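Local coordinates for D-isomer specific 2-hydroxyacid dehydrogenase family protein (Desulfovibrio vulgaris, PDB 5TX7), which catalyses the NAD-dependent oxidation of D-2-hydroxyacids to the matching 2-oxoacids, or the reverse reduction, at the interface of chains A and B. Numbering follows the deposited sequence. Chains: chain A/B, D-isomer specific 2-hydroxyacid dehydrogenase family protein.

Contact 1: the interface of chains A and B. Residues chain A 262, 264, 267, 269, 283-286; chain B 130, 136-137.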
ATOM      1  N   ASP A 262      -2.602 -13.615   4.924  1.00 42.08           N
ATOM      2  CA  ASP A 262      -3.453 -14.003   3.823  1.00 43.11           C
ATOM      3  C   ASP A 262      -3.794 -15.520   3.837  1.00 47.81           C
ATOM      4  O   ASP A 262      -4.605 -16.008   3.048  1.00 46.58           O
ATOM      5  CB  ASP A 262      -2.801 -13.622   2.517  1.00 43.09           C
ATOM      6  CG  ASP A 262      -3.769 -13.683   1.365  1.00 42.85           C
ATOM      7  OD1 ASP A 262      -4.865 -13.057   1.450  1.00 41.01           O
ATOM      8  OD2 ASP A 262      -3.441 -14.410   0.394  1.00 41.34           O
ATOM      9  N   LEU A 264      -4.124 -19.125   6.640  1.00 48.37           N
ATOM     10  CA  LEU A 264      -4.292 -19.684   7.988  1.00 49.98           C
ATOM     11  C   LEU A 264      -4.206 -21.226   7.907  1.00 51.27           C
ATOM     12  O   LEU A 264      -4.353 -21.811   6.836  1.00 48.94           O
ATOM     13  CB  LEU A 264      -5.623 -19.259   8.592  1.00 49.65           C
ATOM     14  CG  LEU A 264      -5.894 -17.767   8.783  1.00 50.01           C
ATOM     15  CD1 LEU A 264      -7.353 -17.587   9.277  1.00 51.26           C
ATOM     16  CD2 LEU A 264      -4.943 -17.159   9.800  1.00 49.76           C
ATOM     17  N   GLU A 267      -8.558 -23.113   6.720  1.00 61.56           N
ATOM     18  CA  GLU A 267      -9.291 -22.203   5.839  1.00 59.74           C
ATOM     19  C   GLU A 267     -10.567 -22.894   5.322  1.00 59.47           C
ATOM     20  O   GLU A 267     -10.469 -23.921   4.664  1.00 61.52           O
ATOM     21  CB  GLU A 267      -8.405 -21.795   4.664  1.00 61.01           C
ATOM     22  CG  GLU A 267      -7.155 -20.986   5.036  1.00 61.86           C
ATOM     23  CD  GLU A 267      -6.193 -20.781   3.857  1.00 62.54           C
ATOM     24  OE1 GLU A 267      -6.657 -20.794   2.705  1.00 65.44           O
ATOM     25  OE2 GLU A 267      -4.965 -20.604   4.070  1.00 63.85           O
ATOM     26  N   PRO A 269     -11.566 -20.253   8.625  1.00 63.10           N
ATOM     27  CA  PRO A 269     -11.321 -20.366  10.062  1.00 67.09           C
ATOM     28  C   PRO A 269     -12.564 -20.648  10.900  1.00 70.09           C
ATOM     29  O   PRO A 269     -13.674 -20.360  10.477  1.00 71.08           O
ATOM     30  CB  PRO A 269     -10.734 -18.992  10.434  1.00 63.60           C
ATOM     31  CG  PRO A 269     -11.258 -18.065   9.404  1.00 62.39           C
ATOM     32  CD  PRO A 269     -11.338 -18.877   8.136  1.00 62.19           C
ATOM     33  N   ILE A 283      -6.437  -9.843   8.347  1.00 44.53           N
ATOM     34  CA  ILE A 283      -6.571 -11.133   7.691  1.00 43.27           C
ATOM     35  C   ILE A 283      -7.318 -10.942   6.370  1.00 42.58           C
ATOM     36  O   ILE A 283      -8.334 -10.251   6.308  1.00 42.42           O
ATOM     37  CB  ILE A 283      -7.292 -12.164   8.575  1.00 46.33           C
ATOM     38  CG1 ILE A 283      -6.632 -12.220   9.958  1.00 48.79           C
ATOM     39  CG2 ILE A 283      -7.252 -13.544   7.921  1.00 46.52           C
ATOM     40  CD1 ILE A 283      -7.259 -13.237  10.900  1.00 51.30           C
ATOM     41  N   THR A 284      -6.798 -11.554   5.314  1.00 39.59           N
ATOM     42  CA  THR A 284      -7.429 -11.521   4.008  1.00 38.96           C
ATOM     43  C   THR A 284      -7.603 -12.977   3.536  1.00 38.65           C
ATOM     44  O   THR A 284      -6.806 -13.826   3.890  1.00 36.03           O
ATOM     45  CB  THR A 284      -6.586 -10.676   2.994  1.00 37.93           C
ATOM     46  OG1 THR A 284      -5.221 -11.073   3.021  1.00 34.86           O
ATOM     47  CG2 THR A 284      -6.621  -9.203   3.366  1.00 38.76           C
ATOM     48  N   PRO A 285      -8.664 -13.267   2.749  1.00 39.53           N
ATOM     49  CA  PRO A 285      -9.063 -14.644   2.475  1.00 40.32           C
ATOM     50  C   PRO A 285      -8.308 -15.318   1.315  1.00 41.66           C
ATOM     51  O   PRO A 285      -8.905 -15.615   0.276  1.00 42.14           O
ATOM     52  CB  PRO A 285     -10.555 -14.490   2.157  1.00 41.22           C
ATOM     53  CG  PRO A 285     -10.610 -13.186   1.466  1.00 40.77           C
ATOM     54  CD  PRO A 285      -9.676 -12.318   2.244  1.00 39.90           C
ATOM     55  N   HIS A 286      -7.006 -15.550   1.494  1.00 42.54           N
ATOM     56  CA  HIS A 286      -6.188 -16.274   0.533  1.00 41.55           C
ATOM     57  C   HIS A 286      -6.339 -15.736  -0.888  1.00 41.30           C
ATOM     58  O   HIS A 286      -6.635 -16.481  -1.816  1.00 43.76           O
ATOM     59  CB  HIS A 286      -6.519 -17.763   0.614  1.00 44.84           C
ATOM     60  CG  HIS A 286      -5.437 -18.654   0.103  1.00 47.81           C
ATOM     61  ND1 HIS A 286      -5.404 -20.006   0.382  1.00 50.47           N
ATOM     62  CD2 HIS A 286      -4.358 -18.399  -0.675  1.00 47.42           C
ATOM     63  CE1 HIS A 286      -4.353 -20.547  -0.214  1.00 50.35           C
ATOM     64  NE2 HIS A 286      -3.692 -19.591  -0.846  1.00 49.20           N
TER
ATOM     65  N   TRP B 130     -15.991 -15.826   4.710  1.00 56.11           N
ATOM     66  CA  TRP B 130     -15.123 -16.906   4.235  1.00 56.95           C
ATOM     67  C   TRP B 130     -15.820 -18.269   4.367  1.00 58.31           C
ATOM     68  O   TRP B 130     -15.756 -19.086   3.444  1.00 56.97           O
ATOM     69  CB  TRP B 130     -13.758 -16.894   4.973  1.00 56.60           C
ATOM     70  CG  TRP B 130     -12.589 -17.485   4.198  1.00 55.51           C
ATOM     71  CD1 TRP B 130     -12.649 -18.264   3.070  1.00 55.97           C
ATOM     72  CD2 TRP B 130     -11.194 -17.370   4.523  1.00 54.71           C
ATOM     73  NE1 TRP B 130     -11.392 -18.622   2.675  1.00 56.44           N
ATOM     74  CE2 TRP B 130     -10.476 -18.094   3.545  1.00 53.29           C
ATOM     75  CE3 TRP B 130     -10.480 -16.715   5.540  1.00 54.63           C
ATOM     76  CZ2 TRP B 130      -9.081 -18.184   3.545  1.00 51.34           C
ATOM     77  CZ3 TRP B 130      -9.090 -16.817   5.553  1.00 54.52           C
ATOM     78  CH2 TRP B 130      -8.406 -17.548   4.552  1.00 53.96           C
ATOM     79  N   TRP B 136     -12.939 -21.774  -1.792  1.00 56.25           N
ATOM     80  CA  TRP B 136     -11.743 -21.680  -0.899  1.00 55.30           C
ATOM     81  C   TRP B 136     -11.178 -20.268  -0.617  1.00 51.58           C
ATOM     82  O   TRP B 136     -10.536 -20.034   0.403  1.00 51.27           O
ATOM     83  CB  TRP B 136     -10.611 -22.585  -1.445  1.00 55.63           C
ATOM     84  CG  TRP B 136     -10.141 -22.226  -2.850  1.00 54.17           C
ATOM     85  CD1 TRP B 136     -10.726 -22.600  -4.026  1.00 54.08           C
ATOM     86  CD2 TRP B 136      -8.996 -21.447  -3.205  1.00 51.63           C
ATOM     87  NE1 TRP B 136     -10.043 -22.076  -5.085  1.00 55.16           N
ATOM     88  CE2 TRP B 136      -8.965 -21.377  -4.620  1.00 51.92           C
ATOM     89  CE3 TRP B 136      -7.988 -20.809  -2.473  1.00 50.87           C
ATOM     90  CZ2 TRP B 136      -7.959 -20.701  -5.327  1.00 51.25           C
ATOM     91  CZ3 TRP B 136      -6.971 -20.121  -3.187  1.00 50.39           C
ATOM     92  CH2 TRP B 136      -6.974 -20.076  -4.597  1.00 49.21           C
ATOM     93  N   CYS B 137     -11.393 -19.348  -1.534  1.00 50.80           N
ATOM     94  CA  CYS B 137     -11.077 -17.945  -1.342  1.00 51.64           C
ATOM     95  C   CYS B 137     -12.218 -17.099  -1.880  1.00 51.99           C
ATOM     96  O   CYS B 137     -13.155 -17.621  -2.477  1.00 57.24           O
ATOM     97  CB  CYS B 137      -9.798 -17.593  -2.093  1.00 52.36           C
ATOM     98  SG  CYS B 137      -9.956 -17.805  -3.865  1.00 57.87           S
TER
HETATM   99  O   HOH W   1      -8.604 -21.947   1.250  1.00 61.84           O
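A:Pro285 and A:His286 meet B:Trp130 and B:Trp136 just after strand 281-283, where the backbone turns into the left-handed region at A:His286 (phi 50°). The indole of B:Trp130, from the short helix 129-132, is pushed into chain A with both faces occupied. Its CG is anti to its own backbone N (chi1 -153°), which places the ring between A:Pro285 and A:Pro269. Over one face lies A:Pro285, whose CA sits 3.6 Å from the centre of the B:Trp130 six-membered ring while CB covers the five-membered ring. From the opposite face come A:Pro269, with CD 3.5 Å from B:Trp130 CE3, and the methylene CG of A:Glu267 near the CH2 corner. The indole is thus sandwiched, and its NE1 points back into its own chain, bonding in the ring plane to B:Trp136 O at 2.8 Å.

A:His286 and A:Glu267 are the catalytic histidine and glutamate of this family. The glutamate OE1 accepts A:His286 ND1 through its syn lone pair, at 2.8 Å, and OE2 accepts A:Leu264 N, which fixes the carboxylate's rotation. B:Trp136 meets this imidazole edge-to-face, CZ3 lying over the ring centre with the planes 83° apart. The partner subunit therefore packs against the catalytic pair. Water 1 ties the two chains, 2.7 Å from A:Glu267 OE1 and 2.8 Å from B:Trp136 O.

Contact 2: the interface of chains A and B. Residues chain A 102, 105-106, 108-110; chain B 112, 116, 118, 143.
B:Arg116 NH1 is gripped by chain A and by water: it donates to the backbone carbonyl A:Ser102 O at 2.8 Å, nearly in the guanidinium plane, and also bonds water 2. That water passes the link on to the side-chain amide oxygen A:Gln105 OE1, 2.9 Å away. The arginine chain reaches this spot by folding, bent at chi2 and chi3 (-58° and -65°), so that its tip lies across helix 100-116 of chain A. From its own chain B:Gln143 holds the fold: OE1 accepts the guanidinium NE at 2.8 Å, in the guanidinium plane, and NE2 returns to the carbonyl B:Arg116 O, clasping head and tail of the same residue.

A:His106 comes over one face of the guanidinium with ND1 3.4 Å above the plane and offset toward the rim, the ring turned 43° from it. The aliphatic part of the arginine lies on A:Ala109, whose CB is 3.6 Å from B:Arg116 CG. Beside it B:Leu112 packs its CB against the same methyl, in a helix-to-helix contact between the two copies of helix 100-116. Farther out, the methyl of B:Thr118 bridges two side chains, its CG2 standing 3.8 Å from both A:His106 CE1 and A:Leu110 CD2.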
ATOM      1  N   SER A 102       1.818  -9.908  -7.833  1.00 42.55           N
ATOM      2  CA  SER A 102       0.574  -9.884  -7.078  1.00 40.80           C
ATOM      3  C   SER A 102       0.867 -10.102  -5.596  1.00 38.39           C
ATOM      4  O   SER A 102       0.424  -9.319  -4.752  1.00 35.96           O
ATOM      5  CB  SER A 102      -0.387 -10.949  -7.588  1.00 42.18           C
ATOM      6  OG  SER A 102      -1.703 -10.742  -7.092  1.00 40.93           O
ATOM      7  N   GLN A 105       3.268  -7.295  -3.872  1.00 35.25           N
ATOM      8  CA  GLN A 105       2.441  -6.125  -3.609  1.00 36.00           C
ATOM      9  C   GLN A 105       1.413  -6.314  -2.494  1.00 37.19           C
ATOM     10  O   GLN A 105       1.084  -5.343  -1.801  1.00 37.74           O
ATOM     11  CB  GLN A 105       1.750  -5.656  -4.888  1.00 37.41           C
ATOM     12  CG  GLN A 105       2.779  -5.098  -5.860  1.00 38.34           C
ATOM     13  CD  GLN A 105       2.210  -4.650  -7.174  1.00 39.82           C
ATOM     14  OE1 GLN A 105       1.038  -4.262  -7.276  1.00 44.97           O
ATOM     15  NE2 GLN A 105       3.041  -4.696  -8.202  1.00 41.21           N
ATOM     16  N   HIS A 106       0.898  -7.535  -2.318  1.00 36.20           N
ATOM     17  CA  HIS A 106      -0.028  -7.788  -1.202  1.00 37.04           C
ATOM     18  C   HIS A 106       0.667  -7.698   0.183  1.00 36.19           C
ATOM     19  O   HIS A 106       0.057  -7.252   1.167  1.00 34.76           O
ATOM     20  CB  HIS A 106      -0.754  -9.136  -1.354  1.00 38.24           C
ATOM     21  CG  HIS A 106      -1.971  -9.251  -0.498  1.00 37.92           C
ATOM     22  ND1 HIS A 106      -3.074  -8.441  -0.664  1.00 39.38           N
ATOM     23  CD2 HIS A 106      -2.257 -10.065   0.546  1.00 39.87           C
ATOM     24  CE1 HIS A 106      -3.986  -8.751   0.242  1.00 40.48           C
ATOM     25  NE2 HIS A 106      -3.525  -9.749   0.974  1.00 40.34           N
ATOM     26  N   PHE A 108       2.921  -5.547   0.945  1.00 35.79           N
ATOM     27  CA  PHE A 108       2.902  -4.120   1.212  1.00 36.27           C
ATOM     28  C   PHE A 108       1.507  -3.505   1.383  1.00 36.80           C
ATOM     29  O   PHE A 108       1.371  -2.512   2.105  1.00 37.29           O
ATOM     30  CB  PHE A 108       3.772  -3.360   0.185  1.00 35.79           C
ATOM     31  CG  PHE A 108       5.224  -3.657   0.353  1.00 35.86           C
ATOM     32  CD1 PHE A 108       5.948  -3.045   1.381  1.00 35.62           C
ATOM     33  CD2 PHE A 108       5.851  -4.623  -0.428  1.00 36.94           C
ATOM     34  CE1 PHE A 108       7.268  -3.338   1.600  1.00 34.90           C
ATOM     35  CE2 PHE A 108       7.189  -4.936  -0.211  1.00 37.31           C
ATOM     36  CZ  PHE A 108       7.895  -4.299   0.808  1.00 37.28           C
ATOM     37  N   ALA A 109       0.484  -4.083   0.759  1.00 35.90           N
ATOM     38  CA  ALA A 109      -0.884  -3.674   1.051  1.00 36.59           C
ATOM     39  C   ALA A 109      -1.235  -4.006   2.514  1.00 38.05           C
ATOM     40  O   ALA A 109      -1.799  -3.178   3.223  1.00 40.29           O
ATOM     41  CB  ALA A 109      -1.862  -4.336   0.108  1.00 37.29           C
ATOM     42  N   LEU A 110      -0.868  -5.194   2.978  1.00 37.88           N
ATOM     43  CA  LEU A 110      -1.101  -5.559   4.397  1.00 37.63           C
ATOM     44  C   LEU A 110      -0.278  -4.677   5.351  1.00 36.67           C
ATOM     45  O   LEU A 110      -0.800  -4.128   6.323  1.00 37.32           O
ATOM     46  CB  LEU A 110      -0.762  -7.028   4.643  1.00 36.51           C
ATOM     47  CG  LEU A 110      -1.661  -8.045   3.925  1.00 37.18           C
ATOM     48  CD1 LEU A 110      -1.011  -9.414   3.906  1.00 38.82           C
ATOM     49  CD2 LEU A 110      -3.022  -8.168   4.572  1.00 38.27           C
TER
ATOM     50  N   LEU B 112      -2.717   1.189  -2.669  1.00 43.17           N
ATOM     51  CA  LEU B 112      -2.775  -0.257  -2.452  1.00 44.06           C
ATOM     52  C   LEU B 112      -4.035  -0.680  -1.684  1.00 43.28           C
ATOM     53  O   LEU B 112      -4.532  -1.781  -1.863  1.00 42.58           O
ATOM     54  CB  LEU B 112      -1.529  -0.775  -1.725  1.00 42.00           C
ATOM     55  CG  LEU B 112      -0.264  -0.790  -2.576  1.00 42.55           C
ATOM     56  CD1 LEU B 112       0.959  -1.069  -1.737  1.00 43.32           C
ATOM     57  CD2 LEU B 112      -0.335  -1.796  -3.694  1.00 43.32           C
ATOM     58  N   ARG B 116      -6.291  -3.478  -3.315  1.00 41.62           N
ATOM     59  CA  ARG B 116      -6.508  -4.718  -2.586  1.00 41.58           C
ATOM     60  C   ARG B 116      -7.662  -4.684  -1.548  1.00 41.74           C
ATOM     61  O   ARG B 116      -8.284  -5.699  -1.311  1.00 40.76           O
ATOM     62  CB  ARG B 116      -5.225  -5.180  -1.903  1.00 40.67           C
ATOM     63  CG  ARG B 116      -3.949  -5.045  -2.726  1.00 40.48           C
ATOM     64  CD  ARG B 116      -3.970  -5.777  -4.048  1.00 40.96           C
ATOM     65  NE  ARG B 116      -4.050  -7.235  -3.942  1.00 42.26           N
ATOM     66  CZ  ARG B 116      -3.081  -8.110  -4.235  1.00 41.11           C
ATOM     67  NH1 ARG B 116      -1.865  -7.726  -4.621  1.00 42.49           N
ATOM     68  NH2 ARG B 116      -3.330  -9.416  -4.134  1.00 41.11           N
ATOM     69  N   THR B 118      -7.659  -4.479   1.784  1.00 42.02           N
ATOM     70  CA  THR B 118      -7.373  -5.453   2.813  1.00 43.99           C
ATOM     71  C   THR B 118      -8.320  -5.352   3.998  1.00 46.44           C
ATOM     72  O   THR B 118      -8.777  -6.368   4.494  1.00 48.69           O
ATOM     73  CB  THR B 118      -5.949  -5.352   3.381  1.00 42.71           C
ATOM     74  OG1 THR B 118      -5.722  -4.024   3.874  1.00 45.79           O
ATOM     75  CG2 THR B 118      -4.925  -5.716   2.336  1.00 42.87           C
ATOM     76  N   GLN B 143      -8.942  -7.527  -7.124  1.00 45.07           N
ATOM     77  CA  GLN B 143      -7.558  -7.326  -6.720  1.00 43.18           C
ATOM     78  C   GLN B 143      -6.787  -6.808  -7.950  1.00 44.10           C
ATOM     79  O   GLN B 143      -6.805  -7.392  -9.023  1.00 39.68           O
ATOM     80  CB  GLN B 143      -6.935  -8.612  -6.187  1.00 39.58           C
ATOM     81  CG  GLN B 143      -7.643  -9.182  -4.970  1.00 39.21           C
ATOM     82  CD  GLN B 143      -7.592  -8.231  -3.781  1.00 39.37           C
ATOM     83  OE1 GLN B 143      -6.597  -8.145  -3.074  1.00 34.96           O
ATOM     84  NE2 GLN B 143      -8.666  -7.497  -3.576  1.00 41.54           N
TER
HETATM   85  O   HOH W   2      -1.344  -4.909  -5.712  1.00 32.72           O

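Contact 3: the interface of chains A and B. Residues chain A 118-119, 121-122, 125-126; chain B 281-284.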
ATOM      1  N   THR A 118      -5.350   3.309   6.604  1.00 53.52           N
ATOM      2  CA  THR A 118      -6.093   4.267   5.761  1.00 54.91           C
ATOM      3  C   THR A 118      -7.567   3.990   5.779  1.00 55.44           C
ATOM      4  O   THR A 118      -8.363   4.912   5.855  1.00 58.95           O
ATOM      5  CB  THR A 118      -5.655   4.283   4.298  1.00 56.05           C
ATOM      6  OG1 THR A 118      -5.744   2.964   3.765  1.00 56.88           O
ATOM      7  CG2 THR A 118      -4.235   4.832   4.177  1.00 56.19           C
ATOM      8  N   ALA A 119      -7.933   2.720   5.712  1.00 56.07           N
ATOM      9  CA  ALA A 119      -9.343   2.315   5.685  1.00 59.06           C
ATOM     10  C   ALA A 119     -10.066   2.596   6.997  1.00 59.95           C
ATOM     11  O   ALA A 119     -11.258   2.925   6.990  1.00 62.90           O
ATOM     12  CB  ALA A 119      -9.464   0.839   5.326  1.00 58.05           C
ATOM     13  N   HIS A 121      -9.306   5.197   9.035  1.00 66.15           N
ATOM     14  CA  HIS A 121      -9.547   6.645   9.017  1.00 68.02           C
ATOM     15  C   HIS A 121     -10.620   7.089   8.021  1.00 70.24           C
ATOM     16  O   HIS A 121     -11.333   8.073   8.271  1.00 69.85           O
ATOM     17  CB  HIS A 121      -8.256   7.405   8.771  1.00 64.35           C
ATOM     18  CG  HIS A 121      -7.289   7.277   9.893  1.00 63.79           C
ATOM     19  ND1 HIS A 121      -6.300   6.324   9.900  1.00 63.68           N
ATOM     20  CD2 HIS A 121      -7.171   7.949  11.062  1.00 66.85           C
ATOM     21  CE1 HIS A 121      -5.602   6.423  11.011  1.00 63.62           C
ATOM     22  NE2 HIS A 121      -6.108   7.401  11.735  1.00 65.75           N
ATOM     23  N   ASP A 122     -10.729   6.372   6.909  1.00 68.06           N
ATOM     24  CA  ASP A 122     -11.846   6.558   5.978  1.00 71.65           C
ATOM     25  C   ASP A 122     -13.197   6.265   6.646  1.00 76.06           C
ATOM     26  O   ASP A 122     -14.149   7.041   6.509  1.00 78.19           O
ATOM     27  CB  ASP A 122     -11.643   5.683   4.740  1.00 68.60           C
ATOM     28  CG  ASP A 122     -12.787   5.781   3.756  1.00 69.82           C
ATOM     29  OD1 ASP A 122     -12.775   6.708   2.924  1.00 70.86           O
ATOM     30  OD2 ASP A 122     -13.671   4.907   3.784  1.00 70.57           O
ATOM     31  N   ILE A 125     -13.947   9.118   9.202  1.00 81.16           N
ATOM     32  CA  ILE A 125     -14.486  10.273   8.460  1.00 84.84           C
ATOM     33  C   ILE A 125     -15.979  10.094   8.173  1.00 88.44           C
ATOM     34  O   ILE A 125     -16.755  11.019   8.383  1.00 91.40           O
ATOM     35  CB  ILE A 125     -13.725  10.542   7.135  1.00 84.86           C
ATOM     36  CG1 ILE A 125     -12.346  11.135   7.437  1.00 84.78           C
ATOM     37  CG2 ILE A 125     -14.479  11.510   6.218  1.00 87.91           C
ATOM     38  CD1 ILE A 125     -11.381  11.048   6.275  1.00 81.95           C
ATOM     39  N   ARG A 126     -16.365   8.903   7.718  1.00 89.51           N
ATOM     40  CA  ARG A 126     -17.756   8.589   7.361  1.00 91.77           C
ATOM     41  C   ARG A 126     -18.696   8.537   8.571  1.00 95.92           C
ATOM     42  O   ARG A 126     -19.898   8.773   8.429  1.00 99.23           O
ATOM     43  CB  ARG A 126     -17.824   7.280   6.561  1.00 89.50           C
ATOM     44  CG  ARG A 126     -17.218   7.420   5.168  1.00 86.93           C
ATOM     45  CD  ARG A 126     -17.208   6.123   4.381  1.00 84.35           C
ATOM     46  NE  ARG A 126     -16.233   6.204   3.296  1.00 82.26           N
ATOM     47  CZ  ARG A 126     -16.374   6.910   2.170  1.00 83.55           C
ATOM     48  NH1 ARG A 126     -17.487   7.596   1.911  1.00 87.78           N
ATOM     49  NH2 ARG A 126     -15.394   6.915   1.266  1.00 80.67           N
TER
ATOM     50  N   CYS B 281     -13.966   5.474  -3.420  1.00 87.20           N
ATOM     51  CA  CYS B 281     -13.245   6.643  -2.955  1.00 85.07           C
ATOM     52  C   CYS B 281     -12.713   6.378  -1.557  1.00 80.36           C
ATOM     53  O   CYS B 281     -13.485   6.060  -0.663  1.00 81.28           O
ATOM     54  CB  CYS B 281     -14.133   7.889  -2.975  1.00 89.17           C
ATOM     55  SG  CYS B 281     -13.182   9.431  -2.805  1.00 90.38           S
ATOM     56  N   LEU B 282     -11.398   6.508  -1.386  1.00 75.87           N
ATOM     57  CA  LEU B 282     -10.760   6.420  -0.073  1.00 72.99           C
ATOM     58  C   LEU B 282     -10.321   7.814   0.411  1.00 71.22           C
ATOM     59  O   LEU B 282      -9.638   8.522  -0.313  1.00 70.86           O
ATOM     60  CB  LEU B 282      -9.569   5.473  -0.157  1.00 70.18           C
ATOM     61  CG  LEU B 282      -9.052   4.891   1.168  1.00 67.62           C
ATOM     62  CD1 LEU B 282     -10.084   4.053   1.907  1.00 67.84           C
ATOM     63  CD2 LEU B 282      -7.817   4.052   0.923  1.00 65.31           C
ATOM     64  N   ILE B 283     -10.708   8.190   1.625  1.00 69.87           N
ATOM     65  CA  ILE B 283     -10.392   9.512   2.164  1.00 70.22           C
ATOM     66  C   ILE B 283      -9.739   9.405   3.534  1.00 66.87           C
ATOM     67  O   ILE B 283     -10.186   8.641   4.369  1.00 66.15           O
ATOM     68  CB  ILE B 283     -11.654  10.406   2.240  1.00 74.45           C
ATOM     69  CG1 ILE B 283     -12.362  10.421   0.877  1.00 78.09           C
ATOM     70  CG2 ILE B 283     -11.284  11.841   2.613  1.00 74.85           C
ATOM     71  CD1 ILE B 283     -13.628  11.230   0.830  1.00 82.91           C
ATOM     72  N   THR B 284      -8.666  10.163   3.745  1.00 65.45           N
ATOM     73  CA  THR B 284      -7.982  10.226   5.047  1.00 64.40           C
ATOM     74  C   THR B 284      -7.901  11.702   5.490  1.00 65.15           C
ATOM     75  O   THR B 284      -7.836  12.584   4.627  1.00 68.87           O
ATOM     76  CB  THR B 284      -6.587   9.565   4.978  1.00 60.58           C
ATOM     77  OG1 THR B 284      -5.868  10.070   3.856  1.00 61.19           O
ATOM     78  CG2 THR B 284      -6.719   8.063   4.834  1.00 60.80           C
TER
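B:Leu282 and the CB methylene of A:Asp122 form the middle of an apolar seam between strand 281-283 of chain B and helix 118-126 of chain A. The leucine CG is anti to its backbone N (chi1 -161°), which turns the isobutyl fork toward the helix and sets CD1 3.6 Å from A:Asp122 CB. The other branch, CD2, reaches A:Thr118 across at about a right angle, close to both its CB and OG1. On the far side of the aspartate, A:Ile125 uses the tip of its chain: CD1 lies 3.7 Å from B:Ile283 CG2 and also touches B:Thr284 CA, so it rests on the strand where it runs into loop. The methyl CG2 of B:Thr284 closes this row, 4.0 Å from A:Thr118 CA.

Toward the rim the aspartate turns polar. With CG anti to its backbone N (chi1 178°), its carboxylate is carried over the strand. On its anti side, A:Asp122 OD1 accepts the backbone amide B:Ile283 N at 2.9 Å. Within chain A, A:Arg126 NE forms a nearly straight salt-bridging hydrogen bond of 2.9 Å to A:Asp122 OD2. The arginine is extended from CG to NE, which would help orient the carboxylate toward the strand amide. At the outer end, A:Arg126 NH2 comes 2.8 Å from the carbonyl B:Cys281 O, but the oxygen lies nearly on the extension of the CZ-NH2 bond, between the N-H directions, so this close approach is not counted as a hydrogen bond.

Contact 2 lies between the others, its C-alpha centre about 14 Å from contact 1 and 17 Å from contact 3, which are 24 Å apart. All belong to one two-fold interface, so each recurs with the chains exchanged. Residues 283 and 284 serve contact 1 in chain A and contact 3 in chain B, and Thr118 serves contacts 2 and 3 from opposite chains. Helices 100-116, 118-126 and 129-132 thus run along the partner from the paired helices to the catalytic histidine, a continuity consistent with a dimer, usual in this family, whose assembly may support the active sites.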